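Local coordinates for protein kinase (Staphylococcus aureus subsp. aureus Mu50, PDB 3PY9) that forms the extracellular PASTA region of the membrane Ser/Thr kinase PrkC, which probably senses muropeptides outside the cell, at residues I34-S39 against I68-E73; K152-A157 against G181-Q186; F166-K171 against I199-S204. All coordinates share one frame; numbering follows the deposited sequence.

All three contacts lie in PASTA domains: contact 1 (34-39 with 68-73) in an early domain, contacts 2 and 3 together in a later one. Contact 1 is about 67 Å, centre to centre, from contact 3, and does not touch it. Contacts 1 and 3 are partly buried, and both pair an outer strand with the middle strand of a three-stranded sheet. Contact 3 keeps its pairing over four residue pairs and turns apolar side chains to the helix side. Contact 1 leaves the sheet and ends in a partly exposed stack of lysine, tyrosine and glutamate. Contact 2 is the smallest, a surface contact made mostly by backbone. It joins contact 3 where the G181 and D182 backbones meet S204.

Contact 1. Residues I34-S39 against I68-E73; sequences ISRSYS and ISKGPE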
# COMPACT_ATOMS: atom_id res chain seq x y z
N ILE A 34 5.90 -51.98 15.83
CA ILE A 34 6.02 -50.92 14.84
C ILE A 34 5.64 -49.62 15.51
O ILE A 34 4.57 -49.50 16.09
CB ILE A 34 5.10 -51.17 13.62
CG1 ILE A 34 5.46 -52.48 12.92
CG2 ILE A 34 5.15 -49.99 12.63
CD1 ILE A 34 4.35 -53.01 12.05
N SER A 35 6.54 -48.65 15.45
CA SER A 35 6.24 -47.30 15.92
C SER A 35 6.61 -46.27 14.85
O SER A 35 7.28 -46.59 13.86
CB SER A 35 6.92 -47.01 17.26
OG SER A 35 8.30 -47.31 17.22
N ARG A 36 6.14 -45.04 15.05
CA ARG A 36 6.18 -44.00 14.02
C ARG A 36 6.82 -42.73 14.57
O ARG A 36 6.49 -42.27 15.66
CB ARG A 36 4.78 -43.70 13.52
CG ARG A 36 4.19 -44.80 12.64
CD ARG A 36 2.69 -44.84 12.71
NE ARG A 36 2.07 -43.82 11.85
CZ ARG A 36 1.45 -42.72 12.28
NH1 ARG A 36 1.35 -42.46 13.58
NH2 ARG A 36 0.92 -41.89 11.39
N SER A 37 7.75 -42.19 13.79
CA SER A 37 8.48 -41.01 14.20
C SER A 37 8.60 -40.07 13.01
O SER A 37 8.75 -40.50 11.86
CB SER A 37 9.86 -41.41 14.73
OG SER A 37 10.62 -40.27 15.12
N TYR A 38 8.50 -38.77 13.29
CA TYR A 38 8.78 -37.77 12.27
C TYR A 38 10.24 -37.87 11.82
O TYR A 38 11.13 -38.16 12.63
CB TYR A 38 8.48 -36.38 12.82
CG TYR A 38 7.01 -36.05 12.87
CD1 TYR A 38 6.20 -36.18 11.72
CD2 TYR A 38 6.42 -35.59 14.05
CE1 TYR A 38 4.84 -35.86 11.75
CE2 TYR A 38 5.05 -35.26 14.09
CZ TYR A 38 4.27 -35.40 12.94
OH TYR A 38 2.93 -35.08 12.99
N SER A 39 10.49 -37.64 10.53
CA SER A 39 11.84 -37.64 9.96
C SER A 39 11.89 -36.73 8.74
O SER A 39 10.93 -36.65 7.97
CB SER A 39 12.26 -39.06 9.56
OG SER A 39 13.52 -39.09 8.90
N ILE A 68 9.17 -46.28 11.92
CA ILE A 68 8.78 -45.86 10.56
C ILE A 68 8.68 -44.33 10.45
O ILE A 68 8.25 -43.65 11.40
CB ILE A 68 7.39 -46.46 10.18
CG1 ILE A 68 7.33 -47.96 10.46
CG2 ILE A 68 7.04 -46.22 8.71
CD1 ILE A 68 8.42 -48.77 9.79
N SER A 69 9.10 -43.77 9.30
CA SER A 69 8.98 -42.33 9.05
C SER A 69 7.53 -41.91 8.83
O SER A 69 6.80 -42.53 8.05
CB SER A 69 9.82 -41.88 7.85
OG SER A 69 9.61 -40.49 7.59
N LYS A 70 7.14 -40.85 9.55
CA LYS A 70 5.88 -40.14 9.31
C LYS A 70 6.15 -38.91 8.45
O LYS A 70 5.33 -37.98 8.37
CB LYS A 70 5.31 -39.64 10.64
CG LYS A 70 4.85 -40.69 11.62
CD LYS A 70 4.82 -40.09 13.04
CE LYS A 70 3.66 -39.17 13.26
NZ LYS A 70 3.64 -38.77 14.69
N GLY A 71 7.32 -38.87 7.82
CA GLY A 71 7.70 -37.73 7.01
C GLY A 71 8.03 -36.54 7.90
O GLY A 71 7.98 -36.66 9.13
N PRO A 72 8.35 -35.39 7.29
CA PRO A 72 8.74 -34.19 8.04
C PRO A 72 7.66 -33.72 9.03
O PRO A 72 6.47 -33.72 8.69
CB PRO A 72 8.95 -33.14 6.94
CG PRO A 72 9.20 -33.94 5.67
CD PRO A 72 8.35 -35.16 5.83
N GLU A 73 8.06 -33.35 10.24
CA GLU A 73 7.15 -32.68 11.18
C GLU A 73 6.83 -31.29 10.64
O GLU A 73 7.74 -30.58 10.20
CB GLU A 73 7.81 -32.56 12.56
CG GLU A 73 6.88 -32.07 13.67
CD GLU A 73 7.59 -31.85 14.98
OE1 GLU A 73 8.82 -32.03 15.02
OE2 GLU A 73 6.93 -31.50 15.97
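This is a parallel strand pairing that runs out into a loop, at one end of the three-stranded sheet of a PASTA domain. Strand 30-37 is an outer strand and strand 63-69 is the middle one. R36 pairs with I68 and S37 with S69. The backbone bonds alternate: I68 N gives to S35 O, S37 N to I68 O at 2.8 Å, and K70 N to S37 O at 2.8 Å. Past the strands, S39 N still bonds to G71 O. On the side of R36 and I68, CG2 of I34 touches CG1 of I68. On the other side, CB of S39 rests against OG of S69. That OG accepts from G71 N at 2.8 Å, which makes an ST turn, and it also bonds to Y42 O. Y42 N is bound by S39 OG.

The polar side chains pile up at the loop end. K70 crosses R36 at about a right angle, and its CG sits over the centre of one guanidinium face. A bend about CG-CD of K70 (chi3 75°) brings CE over one face of the Y38 ring. NZ follows as a cation-pi contact, 4.0 Å from the ring centroid. R36 NH1 lies 4.5 Å from this NZ, a like charge; the ring face may ease the lysine charge. On the opposite ring face E73 CA makes a CH-pi contact, 3.8 Å from the centroid. The E73 carboxylate plane is tilted only 4° from the ring plane, and E73 CG reaches Y38 CD2 at 3.6 Å.

Contact 2. Residues K152-A157 against G181-Q186; sequences KSFSKA and GDVISQ
The start of helix 154-162 meets the turn and first residue of strand 183-187 through K152, S153 and F154 against G181, D182 and V183. Two backbone bonds flank the S153-D182 pair. V183 N gives to K152 O at 2.9 Å, and F154 N gives to G181 O at 2.7 Å. The second is nearly straight, 169° at the hydrogen.

The D182 side chain lies over the K152 carbonyl. Its CB is 3.5 Å from K152 O. CG stays as close to the same oxygen. OD1 then reaches CA of S153, at 3.6 Å, while OD2 stays farther off, over the K152 carbonyl group. V183 sends CG2 beside F154, 3.9 Å from its CB and at the edge of its ring. With CG anti to the backbone N (chi1 175°), the F154 ring leads away from 181-186 toward V168 and V203, and meets F201 edge-to-face.

S153 OG accepts a weak bond from K156 N, and S153 O takes the first helical bond from A157 N. The contact thus ties the N-cap of the PASTA helix to the turn leading into strand 183-187, an outer strand of the PASTA sheet.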
# COMPACT_ATOMS: atom_id res chain seq x y z
N LYS A 152 12.27 29.85 -9.61
CA LYS A 152 12.85 29.33 -10.85
C LYS A 152 11.73 28.98 -11.83
O LYS A 152 10.56 29.21 -11.53
CB LYS A 152 13.80 28.15 -10.58
CG LYS A 152 15.01 28.50 -9.71
CD LYS A 152 16.28 28.74 -10.53
CE LYS A 152 17.15 29.82 -9.86
NZ LYS A 152 18.52 29.98 -10.42
N SER A 153 12.08 28.44 -12.99
CA SER A 153 11.06 28.11 -13.99
C SER A 153 10.22 26.91 -13.57
O SER A 153 10.76 25.85 -13.21
CB SER A 153 11.71 27.83 -15.35
OG SER A 153 10.88 26.99 -16.12
N PHE A 154 8.90 27.07 -13.63
CA PHE A 154 8.02 25.96 -13.31
C PHE A 154 8.20 24.77 -14.28
O PHE A 154 8.13 23.61 -13.85
CB PHE A 154 6.57 26.40 -13.24
CG PHE A 154 5.61 25.26 -13.04
CD1 PHE A 154 5.63 24.50 -11.87
CD2 PHE A 154 4.67 24.94 -14.02
CE1 PHE A 154 4.74 23.45 -11.68
CE2 PHE A 154 3.78 23.88 -13.84
CZ PHE A 154 3.81 23.14 -12.66
N SER A 155 8.43 25.06 -15.56
CA SER A 155 8.59 24.02 -16.59
C SER A 155 9.71 23.06 -16.24
O SER A 155 9.54 21.84 -16.31
CB SER A 155 8.87 24.64 -17.96
OG SER A 155 7.67 25.08 -18.53
N LYS A 156 10.85 23.65 -15.88
CA LYS A 156 12.01 22.92 -15.41
C LYS A 156 11.71 22.22 -14.09
O LYS A 156 12.16 21.09 -13.87
CB LYS A 156 13.21 23.88 -15.24
CG LYS A 156 13.42 24.82 -16.44
CD LYS A 156 14.86 25.32 -16.58
CE LYS A 156 15.25 26.29 -15.45
NZ LYS A 156 16.46 27.13 -15.80
N ALA A 157 10.93 22.87 -13.21
CA ALA A 157 10.53 22.26 -11.94
C ALA A 157 9.69 21.02 -12.19
O ALA A 157 10.03 19.93 -11.72
CB ALA A 157 9.79 23.25 -11.04
N GLY A 181 5.64 32.17 -15.50
CA GLY A 181 6.08 30.78 -15.57
C GLY A 181 7.14 30.43 -14.54
O GLY A 181 7.65 29.31 -14.53
N ASP A 182 7.49 31.41 -13.71
CA ASP A 182 8.35 31.17 -12.55
C ASP A 182 7.49 30.90 -11.31
O ASP A 182 6.34 31.34 -11.22
CB ASP A 182 9.32 32.34 -12.30
CG ASP A 182 10.53 32.31 -13.22
OD1 ASP A 182 10.49 31.61 -14.26
OD2 ASP A 182 11.52 33.01 -12.90
N VAL A 183 8.09 30.18 -10.36
CA VAL A 183 7.41 29.66 -9.19
C VAL A 183 7.36 30.71 -8.09
O VAL A 183 8.40 31.17 -7.59
CB VAL A 183 8.14 28.40 -8.67
CG1 VAL A 183 7.57 27.95 -7.32
CG2 VAL A 183 8.11 27.27 -9.71
N ILE A 184 6.14 31.08 -7.71
CA ILE A 184 5.89 31.90 -6.53
C ILE A 184 6.24 31.10 -5.29
O ILE A 184 7.01 31.54 -4.47
CB ILE A 184 4.40 32.36 -6.40
CG1 ILE A 184 3.82 32.83 -7.74
CG2 ILE A 184 4.25 33.43 -5.30
CD1 ILE A 184 4.52 33.99 -8.35
N SER A 185 5.66 29.90 -5.17
CA SER A 185 5.83 29.09 -3.96
C SER A 185 5.78 27.59 -4.24
O SER A 185 5.18 27.15 -5.23
CB SER A 185 4.78 29.45 -2.92
OG SER A 185 3.53 28.90 -3.28
N GLN A 186 6.38 26.82 -3.33
CA GLN A 186 6.49 25.35 -3.48
C GLN A 186 6.39 24.65 -2.15
O GLN A 186 7.02 25.05 -1.17
CB GLN A 186 7.82 24.96 -4.12
CG GLN A 186 7.98 23.46 -4.46
CD GLN A 186 9.37 23.15 -4.99
OE1 GLN A 186 10.00 24.00 -5.64
NE2 GLN A 186 9.88 21.93 -4.70

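Contact 3. Residues F166-K171 against I199-S204; sequences FKVESK and ISFVVS
The parallel strand pair of a PASTA sheet is made here by strand 167-173, at the outside, and strand 198-204, in the middle. Strand 183-187 pairs antiparallel on the other side of 198-204. The two paired strands run 28° apart. Four residue pairs are in register: V168-I199, E169-S200, S170-F201 and K171-V202. Five backbone bonds join them. They begin with I199 N to K167 O at 2.7 Å and E169 N to I199 O. F201 N to E169 O is more bent, 138° at the hydrogen. K171 N to F201 O and V203 N to K171 O, both 3.1 Å, complete the set.

The two sides of the sheet differ. E169, S200, K171 and V202 share one side, where E169 OE1 stays 4.1 Å from S200 OG. V168, S170, I199 and F201 share the other, which faces helix 154-162. At the start of the pairing, I199 CG1 touches F166 CB at 3.8 Å. CD1 of I199 lies over one face of the F166 ring as a CH-pi contact. The same phenylalanine packs on V144 and V146 of strand 143-146.

S170 turns its CB to V203 CG2, so a serine carbon meets a valine methyl next to F154 of the helix. F201 has CG anti to its own carbonyl carbon (chi1 -77°). Its ring then meets E169 O at the edge, in plane, 3.6 Å from CD2. Obliquely to the ring comes V168 CG1, 3.9 Å from the same F201 CD2.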
# COMPACT_ATOMS: atom_id res chain seq x y z
N PHE A 166 7.72 12.25 -8.66
CA PHE A 166 6.74 13.07 -7.96
C PHE A 166 5.55 13.37 -8.83
O PHE A 166 5.66 13.48 -10.05
CB PHE A 166 7.35 14.38 -7.43
CG PHE A 166 8.41 14.18 -6.36
CD1 PHE A 166 8.08 13.61 -5.14
CD2 PHE A 166 9.73 14.54 -6.59
CE1 PHE A 166 9.06 13.37 -4.17
CE2 PHE A 166 10.72 14.33 -5.63
CZ PHE A 166 10.38 13.75 -4.41
N LYS A 167 4.40 13.50 -8.16
CA LYS A 167 3.22 14.11 -8.74
C LYS A 167 3.28 15.64 -8.52
O LYS A 167 3.57 16.10 -7.41
CB LYS A 167 1.96 13.49 -8.12
CG LYS A 167 1.84 11.97 -8.36
CD LYS A 167 1.22 11.23 -7.16
CE LYS A 167 1.27 9.70 -7.31
NZ LYS A 167 2.62 9.08 -7.10
N VAL A 168 3.06 16.42 -9.57
CA VAL A 168 3.22 17.88 -9.53
C VAL A 168 1.87 18.55 -9.76
O VAL A 168 1.21 18.27 -10.76
CB VAL A 168 4.20 18.37 -10.62
CG1 VAL A 168 4.02 19.87 -10.87
CG2 VAL A 168 5.65 18.05 -10.26
N GLU A 169 1.48 19.43 -8.84
CA GLU A 169 0.27 20.24 -9.02
C GLU A 169 0.60 21.72 -9.02
O GLU A 169 1.59 22.15 -8.42
CB GLU A 169 -0.75 19.95 -7.93
CG GLU A 169 -1.35 18.57 -7.98
CD GLU A 169 -2.36 18.34 -6.87
OE1 GLU A 169 -2.44 19.20 -5.95
OE2 GLU A 169 -3.07 17.30 -6.93
N SER A 170 -0.23 22.50 -9.69
CA SER A 170 -0.04 23.94 -9.74
C SER A 170 -1.35 24.70 -9.91
O SER A 170 -2.25 24.23 -10.61
CB SER A 170 0.93 24.32 -10.87
OG SER A 170 0.28 24.17 -12.12
N LYS A 171 -1.45 25.83 -9.22
CA LYS A 171 -2.42 26.87 -9.53
C LYS A 171 -1.60 28.04 -10.05
O LYS A 171 -0.37 28.04 -9.92
CB LYS A 171 -3.20 27.34 -8.28
CG LYS A 171 -3.89 26.27 -7.44
CD LYS A 171 -4.47 26.90 -6.17
CE LYS A 171 -4.53 25.91 -4.97
NZ LYS A 171 -5.64 24.87 -5.00
N ILE A 199 3.93 17.31 -5.08
CA ILE A 199 4.52 18.65 -4.86
C ILE A 199 3.60 19.73 -5.44
O ILE A 199 3.21 19.64 -6.62
CB ILE A 199 5.94 18.76 -5.48
CG1 ILE A 199 6.75 17.45 -5.26
CG2 ILE A 199 6.69 19.97 -4.93
CD1 ILE A 199 6.89 17.01 -3.77
N SER A 200 3.24 20.71 -4.60
CA SER A 200 2.29 21.78 -4.98
C SER A 200 3.00 23.12 -5.26
O SER A 200 3.83 23.58 -4.48
CB SER A 200 1.24 21.98 -3.89
OG SER A 200 0.54 20.77 -3.62
N PHE A 201 2.63 23.73 -6.38
CA PHE A 201 3.29 24.94 -6.89
C PHE A 201 2.31 26.08 -7.07
O PHE A 201 1.19 25.88 -7.54
CB PHE A 201 3.93 24.65 -8.25
CG PHE A 201 5.20 23.88 -8.17
CD1 PHE A 201 6.41 24.55 -8.04
CD2 PHE A 201 5.20 22.50 -8.25
CE1 PHE A 201 7.61 23.85 -7.98
CE2 PHE A 201 6.40 21.77 -8.18
CZ PHE A 201 7.60 22.44 -8.04
N VAL A 202 2.73 27.28 -6.68
CA VAL A 202 2.02 28.48 -7.09
C VAL A 202 2.92 29.18 -8.10
O VAL A 202 4.09 29.47 -7.81
CB VAL A 202 1.62 29.38 -5.91
CG1 VAL A 202 0.94 30.67 -6.41
CG2 VAL A 202 0.69 28.60 -4.95
N VAL A 203 2.35 29.40 -9.29
CA VAL A 203 3.10 29.79 -10.48
C VAL A 203 2.65 31.16 -10.98
O VAL A 203 1.46 31.53 -10.90
CB VAL A 203 2.96 28.71 -11.59
CG1 VAL A 203 3.76 29.08 -12.83
CG2 VAL A 203 3.39 27.33 -11.06
N SER A 204 3.61 31.93 -11.48
CA SER A 204 3.36 33.28 -11.95
C SER A 204 2.80 33.29 -13.38
O SER A 204 3.38 32.70 -14.29
CB SER A 204 4.64 34.13 -11.86
OG SER A 204 4.41 35.47 -12.25